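Local atomic coordinates of berberine bridge enzyme-like protein (Arabidopsis thaliana, PDB entry 5D79), a protein that binds FAD covalently as a secreted plant oxidoreductase of the berberine bridge enzyme-like family and takes part in adaptation to salt stress. Residues A[200-205]-A[240-245]; A[227-232]-A[413-418]. All coordinates share one frame; numbering follows the deposited sequence.

Contact 1: residues A[200-205]-A[240-245]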
ATOM      1  N   ASP A 200      -8.587  -5.386   7.541  1.00 16.12           N
ATOM      2  CA  ASP A 200      -9.515  -5.491   8.657  1.00 15.12           C
ATOM      3  C   ASP A 200     -10.907  -5.875   8.196  1.00 15.71           C
ATOM      4  O   ASP A 200     -11.788  -6.104   9.027  1.00 15.08           O
ATOM      5  CB  ASP A 200      -9.579  -4.173   9.428  1.00 13.64           C
ATOM      6  CG  ASP A 200      -8.256  -3.805  10.065  1.00 18.66           C
ATOM      7  OD1 ASP A 200      -7.410  -4.704  10.271  1.00 20.13           O
ATOM      8  OD2 ASP A 200      -8.064  -2.615  10.362  1.00 16.98           O
ATOM      9  N   ASN A 201     -11.097  -5.955   6.876  1.00 17.07           N
ATOM     10  CA  ASN A 201     -12.417  -6.154   6.280  1.00 16.73           C
ATOM     11  C   ASN A 201     -12.462  -7.302   5.277  1.00 17.85           C
ATOM     12  O   ASN A 201     -13.175  -7.262   4.267  1.00 22.44           O
ATOM     13  CB  ASN A 201     -12.876  -4.858   5.627  1.00 16.46           C
ATOM     14  CG  ASN A 201     -13.145  -3.770   6.645  1.00 15.79           C
ATOM     15  OD1 ASN A 201     -14.256  -3.653   7.151  1.00 17.51           O
ATOM     16  ND2 ASN A 201     -12.123  -2.984   6.969  1.00 15.22           N
ATOM     17  N   ILE A 202     -11.700  -8.335   5.584  1.00 16.02           N
ATOM     18  CA  ILE A 202     -11.631  -9.522   4.751  1.00 18.08           C
ATOM     19  C   ILE A 202     -12.059 -10.740   5.562  1.00 19.24           C
ATOM     20  O   ILE A 202     -11.574 -10.963   6.672  1.00 17.69           O
ATOM     21  CB  ILE A 202     -10.218  -9.696   4.194  1.00 22.25           C
ATOM     22  CG1 ILE A 202      -9.948  -8.577   3.178  1.00 20.92           C
ATOM     23  CG2 ILE A 202     -10.051 -11.091   3.600  1.00 23.67           C
ATOM     24  CD1 ILE A 202      -8.502  -8.279   2.928  1.00 18.30           C
ATOM     25  N   ILE A 203     -12.986 -11.517   5.014  1.00 18.39           N
ATOM     26  CA  ILE A 203     -13.648 -12.549   5.796  1.00 18.44           C
ATOM     27  C   ILE A 203     -13.365 -13.982   5.328  1.00 17.09           C
ATOM     28  O   ILE A 203     -13.761 -14.941   5.982  1.00 18.91           O
ATOM     29  CB  ILE A 203     -15.167 -12.309   5.798  1.00 21.03           C
ATOM     30  CG1 ILE A 203     -15.674 -12.134   4.374  1.00 22.56           C
ATOM     31  CG2 ILE A 203     -15.516 -11.077   6.625  1.00 16.20           C
ATOM     32  CD1 ILE A 203     -17.185 -12.094   4.268  1.00 25.61           C
ATOM     33  N   ASP A 204     -12.684 -14.119   4.196  1.00 22.93           N
ATOM     34  CA  ASP A 204     -12.247 -15.420   3.666  1.00 23.27           C
ATOM     35  C   ASP A 204     -11.252 -15.117   2.551  1.00 23.36           C
ATOM     36  O   ASP A 204     -11.147 -13.973   2.113  1.00 24.40           O
ATOM     37  CB  ASP A 204     -13.426 -16.266   3.147  1.00 22.71           C
ATOM     38  CG  ASP A 204     -13.073 -17.758   2.975  1.00 25.22           C
ATOM     39  OD1 ASP A 204     -11.887 -18.100   2.781  1.00 27.18           O
ATOM     40  OD2 ASP A 204     -13.996 -18.598   3.019  1.00 23.37           O
ATOM     41  N   ALA A 205     -10.522 -16.126   2.095  1.00 25.04           N
ATOM     42  CA  ALA A 205      -9.504 -15.916   1.078  1.00 19.40           C
ATOM     43  C   ALA A 205      -9.081 -17.237   0.504  1.00 20.01           C
ATOM     44  O   ALA A 205      -9.272 -18.269   1.123  1.00 21.76           O
ATOM     45  CB  ALA A 205      -8.302 -15.191   1.665  1.00 18.39           C
ATOM     46  N   LEU A 240      -4.797 -16.050  -4.037  1.00 28.33           N
ATOM     47  CA  LEU A 240      -5.525 -16.097  -5.290  1.00 25.84           C
ATOM     48  C   LEU A 240      -6.719 -15.153  -5.297  1.00 25.53           C
ATOM     49  O   LEU A 240      -7.064 -14.570  -6.342  1.00 21.80           O
ATOM     50  CB  LEU A 240      -5.989 -17.521  -5.574  1.00 21.07           C
ATOM     51  CG  LEU A 240      -4.909 -18.552  -5.894  1.00 27.50           C
ATOM     52  CD1 LEU A 240      -5.568 -19.892  -6.153  1.00 30.94           C
ATOM     53  CD2 LEU A 240      -4.046 -18.123  -7.077  1.00 27.85           C
ATOM     54  N   SER A 241      -7.345 -14.997  -4.130  1.00 20.85           N
ATOM     55  CA  SER A 241      -8.585 -14.240  -4.060  1.00 21.50           C
ATOM     56  C   SER A 241      -8.880 -13.748  -2.640  1.00 23.39           C
ATOM     57  O   SER A 241      -8.461 -14.367  -1.663  1.00 27.18           O
ATOM     58  CB  SER A 241      -9.730 -15.106  -4.584  1.00 19.44           C
ATOM     59  OG  SER A 241     -10.826 -14.308  -4.962  1.00 22.81           O
ATOM     60  N   TRP A 242      -9.575 -12.617  -2.539  1.00 23.12           N
ATOM     61  CA  TRP A 242     -10.053 -12.105  -1.253  1.00 22.00           C
ATOM     62  C   TRP A 242     -11.565 -12.216  -1.207  1.00 22.16           C
ATOM     63  O   TRP A 242     -12.230 -11.950  -2.212  1.00 22.14           O
ATOM     64  CB  TRP A 242      -9.684 -10.632  -1.025  1.00 17.73           C
ATOM     65  CG  TRP A 242      -8.241 -10.268  -1.051  1.00 17.54           C
ATOM     66  CD1 TRP A 242      -7.619  -9.475  -1.970  1.00 19.39           C
ATOM     67  CD2 TRP A 242      -7.239 -10.634  -0.095  1.00 19.19           C
ATOM     68  NE1 TRP A 242      -6.284  -9.345  -1.662  1.00 17.72           N
ATOM     69  CE2 TRP A 242      -6.025 -10.043  -0.514  1.00 19.79           C
ATOM     70  CE3 TRP A 242      -7.245 -11.422   1.064  1.00 19.22           C
ATOM     71  CZ2 TRP A 242      -4.830 -10.206   0.191  1.00 17.69           C
ATOM     72  CZ3 TRP A 242      -6.056 -11.587   1.760  1.00 17.19           C
ATOM     73  CH2 TRP A 242      -4.862 -10.982   1.316  1.00 16.50           C
ATOM     74  N   LYS A 243     -12.116 -12.579  -0.053  1.00 22.53           N
ATOM     75  CA  LYS A 243     -13.553 -12.396   0.157  1.00 24.24           C
ATOM     76  C   LYS A 243     -13.747 -11.176   1.036  1.00 20.39           C
ATOM     77  O   LYS A 243     -13.438 -11.204   2.223  1.00 19.71           O
ATOM     78  CB  LYS A 243     -14.225 -13.627   0.783  1.00 22.71           C
ATOM     79  CG  LYS A 243     -15.755 -13.536   0.726  1.00 21.27           C
ATOM     80  CD  LYS A 243     -16.442 -14.809   1.187  1.00 21.57           C
ATOM     81  CE  LYS A 243     -17.951 -14.616   1.211  1.00 23.01           C
ATOM     82  NZ  LYS A 243     -18.680 -15.925   1.246  1.00 24.50           N
ATOM     83  N   VAL A 244     -14.237 -10.097   0.429  1.00 21.16           N
ATOM     84  CA  VAL A 244     -14.377  -8.825   1.124  1.00 19.37           C
ATOM     85  C   VAL A 244     -15.734  -8.667   1.807  1.00 21.74           C
ATOM     86  O   VAL A 244     -16.734  -9.270   1.413  1.00 16.35           O
ATOM     87  CB  VAL A 244     -14.146  -7.620   0.160  1.00 15.08           C
ATOM     88  CG1 VAL A 244     -12.759  -7.678  -0.440  1.00 17.60           C
ATOM     89  CG2 VAL A 244     -15.201  -7.578  -0.934  1.00 16.45           C
ATOM     90  N   LYS A 245     -15.741  -7.862   2.862  1.00 22.64           N
ATOM     91  CA  LYS A 245     -16.970  -7.424   3.492  1.00 21.31           C
ATOM     92  C   LYS A 245     -17.220  -5.971   3.083  1.00 19.97           C
ATOM     93  O   LYS A 245     -16.403  -5.095   3.355  1.00 24.25           O
ATOM     94  CB  LYS A 245     -16.877  -7.563   5.016  1.00 21.71           C
ATOM     95  CG  LYS A 245     -18.191  -7.386   5.733  1.00 23.23           C
ATOM     96  CD  LYS A 245     -19.197  -8.409   5.239  1.00 24.99           C
ATOM     97  CE  LYS A 245     -20.611  -7.923   5.443  1.00 25.84           C
ATOM     98  NZ  LYS A 245     -21.581  -8.951   5.011  1.00 28.91           N
TER

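Contact 2: residues A[227-232]-A[413-418]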
ATOM      1  N   ALA A 227      -2.087 -14.118   9.134  1.00 18.54           N
ATOM      2  CA  ALA A 227      -0.809 -13.667   8.595  1.00 18.84           C
ATOM      3  C   ALA A 227      -0.946 -12.977   7.241  1.00 18.53           C
ATOM      4  O   ALA A 227      -0.249 -12.000   6.971  1.00 16.27           O
ATOM      5  CB  ALA A 227       0.150 -14.836   8.487  1.00 18.36           C
ATOM      6  N   ILE A 228      -1.843 -13.475   6.395  1.00 22.15           N
ATOM      7  CA  ILE A 228      -1.986 -12.911   5.053  1.00 24.85           C
ATOM      8  C   ILE A 228      -2.689 -11.555   5.071  1.00 23.24           C
ATOM      9  O   ILE A 228      -2.638 -10.818   4.089  1.00 19.40           O
ATOM     10  CB  ILE A 228      -2.750 -13.872   4.090  1.00 20.14           C
ATOM     11  CG1 ILE A 228      -4.143 -14.208   4.628  1.00 20.38           C
ATOM     12  CG2 ILE A 228      -1.963 -15.143   3.876  1.00 21.93           C
ATOM     13  CD1 ILE A 228      -4.970 -15.052   3.680  1.00 15.72           C
ATOM     14  N   ARG A 229      -3.332 -11.213   6.187  1.00 22.76           N
ATOM     15  CA  ARG A 229      -4.070  -9.953   6.266  1.00 17.51           C
ATOM     16  C   ARG A 229      -3.273  -8.841   6.942  1.00 16.28           C
ATOM     17  O   ARG A 229      -3.751  -8.227   7.906  1.00 15.58           O
ATOM     18  CB  ARG A 229      -5.397 -10.152   6.999  1.00 15.91           C
ATOM     19  CG  ARG A 229      -6.421 -10.961   6.213  1.00 16.89           C
ATOM     20  CD  ARG A 229      -7.694 -11.133   7.031  1.00 23.44           C
ATOM     21  NE  ARG A 229      -7.464 -11.996   8.191  1.00 27.32           N
ATOM     22  CZ  ARG A 229      -7.985 -11.796   9.396  1.00 20.33           C
ATOM     23  NH1 ARG A 229      -8.773 -10.755   9.617  1.00 20.79           N
ATOM     24  NH2 ARG A 229      -7.713 -12.641  10.376  1.00 20.07           N
ATOM     25  N   GLY A 230      -2.073  -8.579   6.421  1.00 13.99           N
ATOM     26  CA  GLY A 230      -1.239  -7.482   6.879  1.00 13.14           C
ATOM     27  C   GLY A 230       0.235  -7.842   6.961  1.00 15.39           C
ATOM     28  O   GLY A 230       1.096  -6.962   6.993  1.00 17.19           O
ATOM     29  N   GLY A 231       0.528  -9.140   6.979  1.00 18.64           N
ATOM     30  CA  GLY A 231       1.875  -9.630   7.235  1.00 16.96           C
ATOM     31  C   GLY A 231       2.813  -9.559   6.047  1.00 19.23           C
ATOM     32  O   GLY A 231       3.989  -9.928   6.142  1.00 17.34           O
ATOM     33  N   GLY A 232       2.293  -9.060   4.931  1.00 21.74           N
ATOM     34  CA  GLY A 232       3.023  -9.068   3.676  1.00 18.01           C
ATOM     35  C   GLY A 232       2.906 -10.437   3.043  1.00 17.97           C
ATOM     36  O   GLY A 232       3.533 -11.392   3.491  1.00 20.87           O
ATOM     37  N   TYR A 413      -2.905  -6.802  18.384  1.00 21.36           N
ATOM     38  CA  TYR A 413      -2.868  -8.239  18.110  1.00 15.08           C
ATOM     39  C   TYR A 413      -3.884  -8.728  17.074  1.00 15.29           C
ATOM     40  O   TYR A 413      -3.769  -9.840  16.579  1.00 17.39           O
ATOM     41  CB  TYR A 413      -3.085  -9.016  19.420  1.00 17.44           C
ATOM     42  CG  TYR A 413      -4.557  -9.181  19.789  1.00 21.26           C
ATOM     43  CD1 TYR A 413      -5.221  -8.219  20.546  1.00 18.40           C
ATOM     44  CD2 TYR A 413      -5.282 -10.303  19.376  1.00 15.74           C
ATOM     45  CE1 TYR A 413      -6.559  -8.364  20.862  1.00 14.91           C
ATOM     46  CE2 TYR A 413      -6.621 -10.447  19.689  1.00 15.39           C
ATOM     47  CZ  TYR A 413      -7.249  -9.478  20.428  1.00 16.35           C
ATOM     48  OH  TYR A 413      -8.575  -9.630  20.735  1.00 16.78           O
ATOM     49  N   GLU A 414      -4.884  -7.919  16.757  1.00 13.11           N
ATOM     50  CA  GLU A 414      -6.004  -8.392  15.945  1.00 15.89           C
ATOM     51  C   GLU A 414      -5.634  -8.776  14.518  1.00 16.45           C
ATOM     52  O   GLU A 414      -6.130  -9.769  14.002  1.00 18.94           O
ATOM     53  CB  GLU A 414      -7.112  -7.342  15.916  1.00 17.54           C
ATOM     54  CG  GLU A 414      -7.806  -7.195  17.268  1.00 23.53           C
ATOM     55  CD  GLU A 414      -8.993  -6.258  17.225  1.00 26.45           C
ATOM     56  OE1 GLU A 414      -9.087  -5.369  18.104  1.00 24.64           O
ATOM     57  OE2 GLU A 414      -9.828  -6.418  16.309  1.00 30.37           O
ATOM     58  N   THR A 415      -4.801  -7.972  13.871  1.00 18.92           N
ATOM     59  CA  THR A 415      -4.244  -8.315  12.566  1.00 14.38           C
ATOM     60  C   THR A 415      -2.762  -7.986  12.640  1.00 13.85           C
ATOM     61  O   THR A 415      -2.341  -7.253  13.535  1.00 17.58           O
ATOM     62  CB  THR A 415      -4.927  -7.547  11.402  1.00 16.23           C
ATOM     63  OG1 THR A 415      -4.548  -6.170  11.438  1.00 21.92           O
ATOM     64  CG2 THR A 415      -6.446  -7.656  11.472  1.00 16.67           C
ATOM     65  N   PRO A 416      -1.953  -8.535  11.724  1.00 13.97           N
ATOM     66  CA  PRO A 416      -0.508  -8.281  11.811  1.00 16.80           C
ATOM     67  C   PRO A 416      -0.109  -6.793  11.848  1.00 19.98           C
ATOM     68  O   PRO A 416       0.869  -6.470  12.534  1.00 20.13           O
ATOM     69  CB  PRO A 416       0.036  -8.968  10.557  1.00 16.97           C
ATOM     70  CG  PRO A 416      -0.897 -10.124  10.358  1.00 14.23           C
ATOM     71  CD  PRO A 416      -2.265  -9.588  10.744  1.00 13.26           C
ATOM     72  N   PHE A 417      -0.843  -5.919  11.156  1.00 16.48           N
ATOM     73  CA  PHE A 417      -0.611  -4.476  11.239  1.00 10.78           C
ATOM     74  C   PHE A 417      -0.690  -4.013  12.704  1.00 16.04           C
ATOM     75  O   PHE A 417      -1.734  -4.148  13.355  1.00 16.50           O
ATOM     76  CB  PHE A 417      -1.628  -3.722  10.367  1.00 13.79           C
ATOM     77  CG  PHE A 417      -1.449  -2.235  10.376  1.00 12.50           C
ATOM     78  CD1 PHE A 417      -2.018  -1.458  11.380  1.00 11.12           C
ATOM     79  CD2 PHE A 417      -0.715  -1.611   9.379  1.00 14.89           C
ATOM     80  CE1 PHE A 417      -1.854  -0.089  11.400  1.00 13.87           C
ATOM     81  CE2 PHE A 417      -0.550  -0.237   9.383  1.00 18.87           C
ATOM     82  CZ  PHE A 417      -1.123   0.528  10.401  1.00 18.81           C
ATOM     83  N   PRO A 418       0.419  -3.477  13.234  1.00 15.65           N
ATOM     84  CA  PRO A 418       0.504  -3.253  14.678  1.00 14.43           C
ATOM     85  C   PRO A 418       0.155  -1.842  15.152  1.00 15.96           C
ATOM     86  O   PRO A 418      -0.003  -1.624  16.354  1.00 18.79           O
ATOM     87  CB  PRO A 418       1.978  -3.533  14.954  1.00 12.60           C
ATOM     88  CG  PRO A 418       2.647  -2.941  13.764  1.00 10.80           C
ATOM     89  CD  PRO A 418       1.737  -3.312  12.595  1.00 12.81           C
TER

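Contact 1: residues A[200-205]-A[240-245]
Trp242 offers one face of its indole to Ile202, whose CD1 stands over the six-membered ring 4.2 Å from the centroid, displaced toward the rim, a CH-pi contact. Ile202 CG2 adds a touch at CE3, 3.8 Å away, and the methyl of Ala205 meets that same CE3 obliquely. Indole NE1 is bonded to Val179 O, which would help hold the turn of the ring, and Phe183 of helix 179-184 meets both the ring and Ile202. Strands 202-208 and 238-248 are neighbours in the antiparallel sheet of the PCMH-type FAD-binding domain. Ile202 pairs with Val244 and Ala205 with Trp242 as non-hydrogen-bonded pairs, side chains on one face, while Asp204 and Lys243 point to the other. Ile203 N gives a nearly straight bond of 2.8 Å to Lys243 O (172° at the hydrogen), and Lys245 N reaches Asn201 O at 3.0 Å. Lys243 N bonds to Asp204 O at 2.8 Å. Lys243 sets CG anti to its backbone N (chi1 -168°) and runs on extended, its CB 3.6 Å from Asp204 CB. Its CG is 3.9 Å from Ile203 CG1, the two side chains crossing at a slant. Beyond Trp242, Leu240 and Ser241 both face Leu206, a classic beta bulge.

Contact 2: residues A[227-232]-A[413-418]
Thr415 sets OG1 between its backbone N and carbonyl carbon (chi1 71°), which leaves CG2 anti to the carbonyl carbon, on the side of the Arg229 guanidinium, while the ring of Pro416 points toward the backbone of 229-231. Three ring carbons of the proline do most of the touching. CB lies 3.6 Å from Gly231 N. CD comes to 3.5 Å from Arg229 O, and CG sits over Ala227 O. No hydrogen bond crosses between the segments. Thr415 CB also leans on Arg229 O, at 3.8 Å, and this buried carbonyl oxygen has no hydrogen-bond partner in the model. The Thr415 methyl meets the guanidinium obliquely, its CG2 4.3 Å from Arg229 NH1, while Arg229 NE is tied back to Phe225 O. Segment 227-232 is the glycine-rich turn leaving helix 222-227 in the PCMH-type domain, and Gly231 N bonds back to Ala227 O at 3.0 Å. Against it rests the loop between helix 406-409 and strand 425-434. A side chain at Gly230 would run into Phe417 N and into the carbonyl of Arg229; one at Gly231 would clash with Ala227 O. Exchanging Pro416 for an alanine would probably open a gap over Arg229 O and Ala227 O, where CD and CG now lie, and let the 413-418 backbone move more freely. On the helix 504-514 side, Leu507 touches both Pro416 and Ala227, and Pro416 O accepts a bond from Asn503 ND2.

How the contacts relate
Contacts 1 and 2 have centres 13 Å apart and share a border, their segments alternating along the chain. Ile228 bridges them from the glycine-rich turn: its O lies 3.6 Å from Trp242 CH2, and its CD1 3.9 Å from Ala205 CB. At the other end Asp200 OD1 comes within 3.3 Å of Thr415 CG2, and Asp200 OD2 forms a salt bridge with Arg420, just beyond 413-418. The sheet of contact 1 is thus backed by the turn of contact 2. Of the two, contact 1 is nearer the cofactor: the Trp242 side chain is about 6 Å from FAD at nearest atoms, whereas the residue Gly230 is about 10 Å from FAD.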